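Side-chain contacts in lactate dehydrogenase (Eimeria maxima, PDB 6CT6), which probably catalyses the reversible reduction of pyruvate to lactate with NADH, and here binds that cofactor together with the substrate analogue oxamate: residues L134-A139 against L317-A322; N190-M195 against K306-G311; G273-N278 against L282-I287. All coordinates share one frame; numbering follows the deposited sequence.

Contact 1: residues L134-A139 against L317-A322; sequences LDVMVA and LEMQKA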
loop_
_atom_site.group_PDB
_atom_site.type_symbol
_atom_site.label_atom_id
_atom_site.label_comp_id
_atom_site.label_asym_id
_atom_site.label_seq_id
_atom_site.Cartn_x
_atom_site.Cartn_y
_atom_site.Cartn_z
ATOM N N LEU B 134 17.252 10.138 -10.411
ATOM C CA LEU B 134 17.699 9.677 -9.100
ATOM C C LEU B 134 19.139 10.091 -8.817
ATOM O O LEU B 134 19.444 10.629 -7.746
ATOM C CB LEU B 134 17.532 8.158 -9.035
ATOM C CG LEU B 134 17.624 7.407 -7.707
ATOM C CD1 LEU B 134 18.968 6.715 -7.607
ATOM C CD2 LEU B 134 17.383 8.309 -6.504
ATOM N N ASP B 135 20.036 9.871 -9.776
ATOM C CA ASP B 135 21.462 9.935 -9.476
ATOM C C ASP B 135 21.961 11.364 -9.296
ATOM O O ASP B 135 22.935 11.582 -8.567
ATOM C CB ASP B 135 22.244 9.213 -10.571
ATOM C CG ASP B 135 21.823 7.761 -10.716
ATOM O OD1 ASP B 135 22.340 6.912 -9.957
ATOM O OD2 ASP B 135 20.962 7.474 -11.574
ATOM N N VAL B 136 21.323 12.351 -9.931
ATOM C CA VAL B 136 21.708 13.740 -9.689
ATOM C C VAL B 136 20.864 14.407 -8.605
ATOM O O VAL B 136 21.333 15.368 -7.977
ATOM C CB VAL B 136 21.658 14.582 -10.979
ATOM C CG1 VAL B 136 22.706 14.083 -11.961
ATOM C CG2 VAL B 136 20.273 14.569 -11.614
ATOM N N MET B 137 19.644 13.926 -8.355
ATOM C CA MET B 137 18.864 14.480 -7.251
ATOM C C MET B 137 19.487 14.126 -5.904
ATOM O O MET B 137 19.479 14.947 -4.978
ATOM C CB MET B 137 17.416 13.990 -7.321
ATOM C CG MET B 137 16.622 14.556 -8.495
ATOM S SD MET B 137 16.492 16.361 -8.456
ATOM C CE MET B 137 15.779 16.717 -10.058
ATOM N N VAL B 138 20.036 12.913 -5.771
ATOM C CA VAL B 138 20.669 12.532 -4.510
ATOM C C VAL B 138 21.851 13.447 -4.219
ATOM O O VAL B 138 22.083 13.841 -3.070
ATOM C CB VAL B 138 21.078 11.043 -4.529
ATOM C CG1 VAL B 138 22.051 10.736 -5.665
ATOM C CG2 VAL B 138 21.685 10.635 -3.187
ATOM N N ALA B 139 22.609 13.816 -5.255
ATOM C CA ALA B 139 23.728 14.734 -5.058
ATOM C C ALA B 139 23.243 16.107 -4.611
ATOM O O ALA B 139 23.844 16.729 -3.727
ATOM C CB ALA B 139 24.548 14.847 -6.342
ATOM N N LEU B 317 26.806 12.545 -16.194
ATOM C CA LEU B 317 27.603 13.739 -16.455
ATOM C C LEU B 317 26.840 14.734 -17.318
ATOM O O LEU B 317 26.900 15.946 -17.085
ATOM C CB LEU B 317 28.917 13.350 -17.128
ATOM C CG LEU B 317 29.875 12.507 -16.286
ATOM C CD1 LEU B 317 31.017 12.005 -17.150
ATOM C CD2 LEU B 317 30.403 13.311 -15.108
ATOM N N GLU B 318 26.123 14.242 -18.330
ATOM C CA GLU B 318 25.290 15.122 -19.142
ATOM C C GLU B 318 24.292 15.879 -18.274
ATOM O O GLU B 318 24.023 17.063 -18.512
ATOM C CB GLU B 318 24.567 14.307 -20.217
ATOM C CG GLU B 318 24.076 15.126 -21.403
ATOM C CD GLU B 318 23.714 14.262 -22.597
ATOM O OE1 GLU B 318 23.705 13.020 -22.455
ATOM O OE2 GLU B 318 23.442 14.822 -23.680
ATOM N N MET B 319 23.741 15.216 -17.254
ATOM C CA MET B 319 22.780 15.873 -16.373
ATOM C C MET B 319 23.464 16.884 -15.461
ATOM O O MET B 319 22.899 17.947 -15.172
ATOM C CB MET B 319 22.024 14.833 -15.546
ATOM C CG MET B 319 20.968 14.059 -16.329
ATOM S SD MET B 319 19.913 13.012 -15.296
ATOM C CE MET B 319 21.044 11.705 -14.823
ATOM N N GLN B 320 24.677 16.576 -14.995
ATOM C CA GLN B 320 25.415 17.530 -14.173
ATOM C C GLN B 320 25.620 18.849 -14.907
ATOM O O GLN B 320 25.563 19.924 -14.299
ATOM C CB GLN B 320 26.770 16.952 -13.766
ATOM C CG GLN B 320 26.708 15.838 -12.746
ATOM C CD GLN B 320 28.083 15.478 -12.217
ATOM O OE1 GLN B 320 29.053 15.415 -12.972
ATOM N NE2 GLN B 320 28.177 15.262 -10.913
ATOM N N LYS B 321 25.875 18.789 -16.215
ATOM C CA LYS B 321 26.153 20.011 -16.962
ATOM C C LYS B 321 24.883 20.827 -17.167
ATOM O O LYS B 321 24.906 22.057 -17.047
ATOM C CB LYS B 321 26.817 19.668 -18.294
ATOM C CG LYS B 321 28.210 19.075 -18.115
ATOM C CD LYS B 321 29.150 19.437 -19.251
ATOM C CE LYS B 321 28.778 18.734 -20.540
ATOM N NZ LYS B 321 29.719 19.077 -21.638
ATOM N N ALA B 322 23.765 20.161 -17.466
ATOM C CA ALA B 322 22.480 20.852 -17.493
ATOM C C ALA B 322 22.228 21.594 -16.186
ATOM O O ALA B 322 21.754 22.736 -16.194
ATOM C CB ALA B 322 21.353 19.853 -17.765
#
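M319 and V136 bring together two helices, 303-328 and the first turns of 134-145. The backbones come close where V136 faces Q320, with 6.9 Å between their CA atoms. The M319 side chain begins with a touch: its CB lies 3.7 Å from CG1 of V136, the nearest approach of the contact. CG then stands anti to the carbonyl carbon (chi1 -75°) and the next bond is extended, carrying the chain across the valine at a slant. SD reaches the second branch of the fork, 4.0 Å from CG2 of V136. At chi3 (-71°) the chain bends and turns CE back to CG1, with 4.1 Å between M319 CE and V136 CG1. The methionine is thus wrapped around the valine methyls, one of which is met at both ends of the chain. An unbranched thioether suits this place because it can fold to follow its neighbours, while beta-branched valine offers two methyls close to its own helix. Beside them the aliphatic CG of Q320 lies 4.4 Å from V136 CG1, at the margin of the patch. M319 also rests on M101 and P133. Next to V136, the D135 carboxylate is hydrogen-bonded to S268 OG and to the backbone N of H187, a residue of the oxamate pocket, while L134 touches NADH. Those neighbours link the helix to cofactor and H187; the pairing itself, with the V136 side chain about 11 Å from the NADH, joins the nucleotide-binding part of the chain to the C-terminal part. The contact is made by methyl, methylene and thioether groups, with neither charge nor polar bond to set its direction; this small interface, 155 Å² in all, relies on shape and the exclusion of water.

Contact 2: residues N190-M195 against K306-G311; sequences NMLPLM and KKLLQG. With GLC (alpha-D-glucopyranose), chain E.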
loop_
_atom_site.group_PDB
_atom_site.type_symbol
_atom_site.label_atom_id
_atom_site.label_comp_id
_atom_site.label_asym_id
_atom_site.label_seq_id
_atom_site.Cartn_x
_atom_site.Cartn_y
_atom_site.Cartn_z
ATOM N N ASN B 190 20.107 4.081 -19.917
ATOM C CA ASN B 190 21.398 3.415 -19.997
ATOM C C ASN B 190 21.655 2.474 -18.822
ATOM O O ASN B 190 22.807 2.078 -18.605
ATOM C CB ASN B 190 22.522 4.452 -20.086
ATOM C CG ASN B 190 22.575 5.148 -21.437
ATOM O OD1 ASN B 190 23.030 4.574 -22.425
ATOM N ND2 ASN B 190 22.112 6.389 -21.482
ATOM N N MET B 191 20.621 2.102 -18.064
ATOM C CA MET B 191 20.823 1.157 -16.974
ATOM C C MET B 191 21.344 -0.165 -17.528
ATOM O O MET B 191 21.000 -0.578 -18.640
ATOM C CB MET B 191 19.528 0.940 -16.184
ATOM C CG MET B 191 18.468 0.097 -16.883
ATOM S SD MET B 191 17.016 -0.213 -15.846
ATOM C CE MET B 191 16.342 1.437 -15.668
ATOM N N LEU B 192 22.184 -0.832 -16.737
ATOM C CA LEU B 192 22.959 -1.984 -17.197
ATOM C C LEU B 192 22.575 -3.238 -16.425
ATOM O O LEU B 192 23.147 -3.518 -15.360
ATOM C CB LEU B 192 24.452 -1.702 -17.049
ATOM C CG LEU B 192 25.417 -2.835 -17.400
ATOM C CD1 LEU B 192 25.130 -3.394 -18.786
ATOM C CD2 LEU B 192 26.844 -2.327 -17.310
ATOM N N PRO B 193 21.617 -4.024 -16.917
ATOM C CA PRO B 193 21.412 -5.368 -16.356
ATOM C C PRO B 193 22.626 -6.242 -16.627
ATOM O O PRO B 193 23.023 -6.443 -17.779
ATOM C CB PRO B 193 20.164 -5.876 -17.089
ATOM C CG PRO B 193 19.512 -4.659 -17.654
ATOM C CD PRO B 193 20.609 -3.691 -17.935
ATOM N N LEU B 194 23.225 -6.756 -15.552
ATOM C CA LEU B 194 24.465 -7.529 -15.645
ATOM C C LEU B 194 24.123 -8.998 -15.862
ATOM O O LEU B 194 24.156 -9.826 -14.950
ATOM C CB LEU B 194 25.311 -7.326 -14.394
ATOM C CG LEU B 194 25.958 -5.950 -14.234
ATOM C CD1 LEU B 194 26.623 -5.831 -12.871
ATOM C CD2 LEU B 194 26.972 -5.695 -15.339
ATOM N N MET B 195 23.808 -9.325 -17.119
ATOM C CA MET B 195 23.358 -10.673 -17.445
ATOM C C MET B 195 24.422 -11.715 -17.129
ATOM O O MET B 195 24.089 -12.874 -16.851
ATOM C CB MET B 195 22.961 -10.747 -18.919
ATOM C CG MET B 195 21.979 -9.667 -19.354
ATOM S SD MET B 195 20.524 -9.548 -18.285
ATOM C CE MET B 195 19.546 -10.925 -18.875
ATOM N N LYS B 306 32.361 -2.562 -19.141
ATOM C CA LYS B 306 32.880 -1.219 -18.897
ATOM C C LYS B 306 32.395 -0.243 -19.962
ATOM O O LYS B 306 32.064 0.908 -19.656
ATOM C CB LYS B 306 34.406 -1.244 -18.862
ATOM C CG LYS B 306 35.002 -1.829 -17.597
ATOM C CD LYS B 306 36.484 -2.094 -17.783
ATOM C CE LYS B 306 37.127 -2.611 -16.510
ATOM N NZ LYS B 306 38.208 -3.588 -16.803
ATOM N N LYS B 307 32.354 -0.684 -21.221
ATOM C CA LYS B 307 31.859 0.172 -22.294
ATOM C C LYS B 307 30.404 0.550 -22.051
ATOM O O LYS B 307 30.035 1.730 -22.112
ATOM C CB LYS B 307 32.014 -0.541 -23.640
ATOM C CG LYS B 307 31.439 0.209 -24.843
ATOM C CD LYS B 307 31.089 -0.754 -25.969
ATOM C CE LYS B 307 30.468 -0.036 -27.158
ATOM N NZ LYS B 307 31.445 0.830 -27.873
ATOM N N LEU B 308 29.561 -0.448 -21.779
ATOM C CA LEU B 308 28.153 -0.177 -21.510
ATOM C C LEU B 308 27.989 0.738 -20.304
ATOM O O LEU B 308 27.204 1.693 -20.343
ATOM C CB LEU B 308 27.408 -1.492 -21.300
ATOM C CG LEU B 308 27.296 -2.351 -22.562
ATOM C CD1 LEU B 308 26.965 -3.801 -22.233
ATOM C CD2 LEU B 308 26.248 -1.771 -23.498
ATOM N N LEU B 309 28.732 0.473 -19.227
ATOM C CA LEU B 309 28.608 1.301 -18.033
ATOM C C LEU B 309 28.981 2.753 -18.308
ATOM O O LEU B 309 28.447 3.661 -17.662
ATOM C CB LEU B 309 29.478 0.749 -16.902
ATOM C CG LEU B 309 29.306 1.466 -15.559
ATOM C CD1 LEU B 309 27.867 1.362 -15.072
ATOM C CD2 LEU B 309 30.255 0.903 -14.519
ATOM N N GLN B 310 29.899 2.997 -19.246
ATOM C CA GLN B 310 30.267 4.374 -19.551
ATOM C C GLN B 310 29.076 5.142 -20.109
ATOM O O GLN B 310 28.974 6.359 -19.917
ATOM C CB GLN B 310 31.446 4.408 -20.526
ATOM C CG GLN B 310 32.146 5.765 -20.618
ATOM C CD GLN B 310 32.710 6.237 -19.288
ATOM O OE1 GLN B 310 32.556 7.400 -18.918
ATOM N NE2 GLN B 310 33.373 5.337 -18.566
ATOM N N GLY B 311 28.166 4.446 -20.794
ATOM C CA GLY B 311 26.911 5.068 -21.185
ATOM C C GLY B 311 26.139 5.612 -19.998
ATOM O O GLY B 311 25.608 6.723 -20.048
HETATM C C1 GLC E . 24.123 -6.887 -23.648
HETATM C C2 GLC E . 24.637 -7.813 -22.490
HETATM C C3 GLC E . 24.512 -9.300 -22.884
HETATM C C4 GLC E . 23.071 -9.508 -23.266
HETATM C C5 GLC E . 22.901 -8.786 -24.587
HETATM C C6 GLC E . 21.490 -9.166 -25.074
HETATM O O1 GLC E . 25.167 -6.653 -24.551
HETATM O O2 GLC E . 25.984 -7.544 -22.208
HETATM O O3 GLC E . 24.790 -10.101 -21.770
HETATM O O4 GLC E . 22.845 -10.875 -23.487
HETATM O O5 GLC E . 22.957 -7.391 -24.346
HETATM O O6 GLC E . 20.591 -8.888 -24.035
#
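L192 packs on L308 and L309 in the apolar part of this contact, its two methyls resting on these adjacent residues of helix 303-328. With CG anti to the backbone N (chi1 176°), the fork points at the helix. CD1 meets L308, 3.9 Å from its CB and equally near its CD1, while CD2 lies 4.1 Å from CB of L309. Both helix leucines cross L192 at about a right angle, an arrangement that suits a forked side chain set between two successive residues.

N190 and G311 meet by van der Waals contact alone. The asparagine side chain lies against the glycine backbone, N190 CG 3.7 Å from the carbonyl O of G311; glycine suits the spot because it has no side chain to hold the amide off. The amide finds its partner one turn on, where N190 ND2 is hydrogen-bonded to E315 OE1.

The third kind is contact with the bound glucose. CB of M195 lies 3.4 Å from O3 of the sugar, and CD1 of L308 lies 3.9 Å from its O2, so apolar groups from both segments border a ligand that is hydrogen-bonded to E304.

This is an edge strand packed on the long helix of the lactate/malate dehydrogenase C-terminal domain. Strand 192-193 pairs with 179-184, whose I184 packs on L192 and L309. Helix 216-237 adds Y223 against P193 and M195, leaving the strand between that helix and 303-328.

Contact 3: residues G273-N278 against L282-I287; sequences GQYNVN and LGVPCI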
loop_
_atom_site.group_PDB
_atom_site.type_symbol
_atom_site.label_atom_id
_atom_site.label_comp_id
_atom_site.label_asym_id
_atom_site.label_seq_id
_atom_site.Cartn_x
_atom_site.Cartn_y
_atom_site.Cartn_z
ATOM N N GLY B 273 36.634 7.425 -7.652
ATOM C CA GLY B 273 37.620 6.438 -8.039
ATOM C C GLY B 273 36.979 5.164 -8.547
ATOM O O GLY B 273 37.247 4.726 -9.670
ATOM N N GLN B 274 36.116 4.570 -7.727
ATOM C CA GLN B 274 35.499 3.299 -8.080
ATOM C C GLN B 274 34.723 3.427 -9.382
ATOM O O GLN B 274 34.078 4.445 -9.645
ATOM C CB GLN B 274 34.559 2.829 -6.967
ATOM C CG GLN B 274 35.164 2.815 -5.568
ATOM C CD GLN B 274 34.949 4.120 -4.826
ATOM O OE1 GLN B 274 34.768 5.175 -5.438
ATOM N NE2 GLN B 274 34.956 4.054 -3.498
ATOM N N TYR B 275 34.788 2.379 -10.201
ATOM C CA TYR B 275 34.006 2.289 -11.430
ATOM C C TYR B 275 34.330 3.411 -12.408
ATOM O O TYR B 275 33.512 3.741 -13.274
ATOM C CB TYR B 275 32.506 2.282 -11.119
ATOM C CG TYR B 275 32.058 1.027 -10.414
ATOM C CD1 TYR B 275 31.659 -0.086 -11.137
ATOM C CD2 TYR B 275 32.045 0.950 -9.029
ATOM C CE1 TYR B 275 31.254 -1.240 -10.503
ATOM C CE2 TYR B 275 31.641 -0.201 -8.383
ATOM C CZ TYR B 275 31.246 -1.293 -9.127
ATOM O OH TYR B 275 30.842 -2.445 -8.494
ATOM N N ASN B 276 35.514 4.008 -12.292
ATOM C CA ASN B 276 35.924 5.113 -13.152
ATOM C C ASN B 276 35.031 6.335 -12.962
ATOM O O ASN B 276 34.911 7.169 -13.865
ATOM C CB ASN B 276 35.935 4.681 -14.622
ATOM C CG ASN B 276 36.758 5.602 -15.494
ATOM O OD1 ASN B 276 36.218 6.395 -16.264
ATOM N ND2 ASN B 276 38.078 5.506 -15.373
ATOM N N VAL B 277 34.398 6.448 -11.795
ATOM C CA VAL B 277 33.499 7.550 -11.472
ATOM C C VAL B 277 34.254 8.552 -10.614
ATOM O O VAL B 277 34.972 8.174 -9.680
ATOM C CB VAL B 277 32.236 7.040 -10.749
ATOM C CG1 VAL B 277 31.406 8.205 -10.218
ATOM C CG2 VAL B 277 31.403 6.180 -11.682
ATOM N N ASN B 278 34.081 9.836 -10.918
ATOM C CA ASN B 278 34.830 10.907 -10.265
ATOM C C ASN B 278 33.858 11.892 -9.619
ATOM O O ASN B 278 33.288 12.752 -10.296
ATOM C CB ASN B 278 35.742 11.600 -11.272
ATOM C CG ASN B 278 36.819 10.676 -11.807
ATOM O OD1 ASN B 278 37.579 10.083 -11.040
ATOM N ND2 ASN B 278 36.876 10.530 -13.127
ATOM N N LEU B 282 26.395 6.821 -8.616
ATOM C CA LEU B 282 26.116 5.790 -9.605
ATOM C C LEU B 282 25.585 4.559 -8.882
ATOM O O LEU B 282 25.974 4.275 -7.747
ATOM C CB LEU B 282 27.369 5.438 -10.417
ATOM C CG LEU B 282 27.170 4.607 -11.685
ATOM C CD1 LEU B 282 26.522 5.439 -12.786
ATOM C CD2 LEU B 282 28.493 4.026 -12.164
ATOM N N GLY B 283 24.695 3.836 -9.554
ATOM C CA GLY B 283 24.140 2.614 -9.002
ATOM C C GLY B 283 25.144 1.482 -8.947
ATOM O O GLY B 283 25.506 0.921 -9.985
ATOM N N VAL B 284 25.606 1.137 -7.746
ATOM C CA VAL B 284 26.594 0.077 -7.571
ATOM C C VAL B 284 26.220 -0.766 -6.357
ATOM O O VAL B 284 25.504 -0.309 -5.459
ATOM C CB VAL B 284 28.020 0.641 -7.399
ATOM C CG1 VAL B 284 28.433 1.424 -8.636
ATOM C CG2 VAL B 284 28.106 1.524 -6.159
ATOM N N PRO B 285 26.703 -2.007 -6.310
ATOM C CA PRO B 285 26.457 -2.837 -5.121
ATOM C C PRO B 285 27.172 -2.284 -3.896
ATOM O O PRO B 285 28.369 -1.993 -3.931
ATOM C CB PRO B 285 27.000 -4.213 -5.529
ATOM C CG PRO B 285 27.934 -3.950 -6.662
ATOM C CD PRO B 285 27.382 -2.760 -7.378
ATOM N N CYS B 286 26.421 -2.139 -2.804
ATOM C CA CYS B 286 26.960 -1.638 -1.547
ATOM C C CYS B 286 26.320 -2.397 -0.391
ATOM O O CYS B 286 25.297 -3.065 -0.551
ATOM C CB CYS B 286 26.719 -0.129 -1.387
ATOM S SG CYS B 286 25.011 0.315 -1.036
ATOM N N ILE B 287 26.936 -2.279 0.785
ATOM C CA ILE B 287 26.469 -2.930 2.006
ATOM C C ILE B 287 25.944 -1.857 2.948
ATOM O O ILE B 287 26.667 -0.910 3.282
ATOM C CB ILE B 287 27.591 -3.733 2.690
ATOM C CG1 ILE B 287 28.197 -4.770 1.736
ATOM C CG2 ILE B 287 27.070 -4.395 3.972
ATOM C CD1 ILE B 287 27.234 -5.843 1.271
#
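Y275 and V284 meet through two matching torsions: in each, the contacting group, CG of the tyrosine (chi1 -68°) and CG1 of the valine, stands anti to its own carbonyl carbon. The two side chains run past each other in opposite directions, and chi2 of Y275, near -89°, turns one ring face to the valine methyl. This CH-pi contact puts V284 CG1 3.8 Å from the ring centroid, 18° off the normal and shifted toward the rim, closest to CE2 at 3.6 Å. Beyond the ring, OH of Y275 lies 3.6 Å from CD of P285, which approaches obliquely. Nearer the start of the strand, CG2 of V277 touches CD2 of L282 at 3.7 Å. Valine suits position 284 by offering a compact methyl to a flat ring, and L282 suits its place by reaching V277.

A compact loop presents these groups. Y275 and N276 both have positive phi, and the N-H of G273 is bonded to the carbonyl of V277, 2.7 Å from N to O, closing the loop's first part. Tyrosine suits the place because its hydroxyl is held twice, donating to I297 O and accepting from L299 N.

The loop joins antiparallel neighbours 263-272 and 281-289 of the large sheet. L271 of the first strand backs V277 and L282, I296 of strand 294-296 packs on V284, and helix 303-328 brings L309 to Y275 and I313 to V277 and L282.

Followed from the N terminus, the chain first enters contact 1 at 134-139, on a helix of the nucleotide-binding part, and closes that long loop only at 317-322. Contact 2 is nested within it, opening at 190-195 and closing at 306-311 on the same helix, 303-328. Contact 3 is nested in turn within contact 2 and closes a short hairpin, 273-278 with 282-287; none of the loops cross. Contacts 2 and 3 touch where L309 meets Y275 and L282, and contact 3 reaches contact 1 through D135 beside G283. One long C-terminal helix thus ties together the cofactor-binding part, the small antiparallel sheet and the large sheet's hairpin.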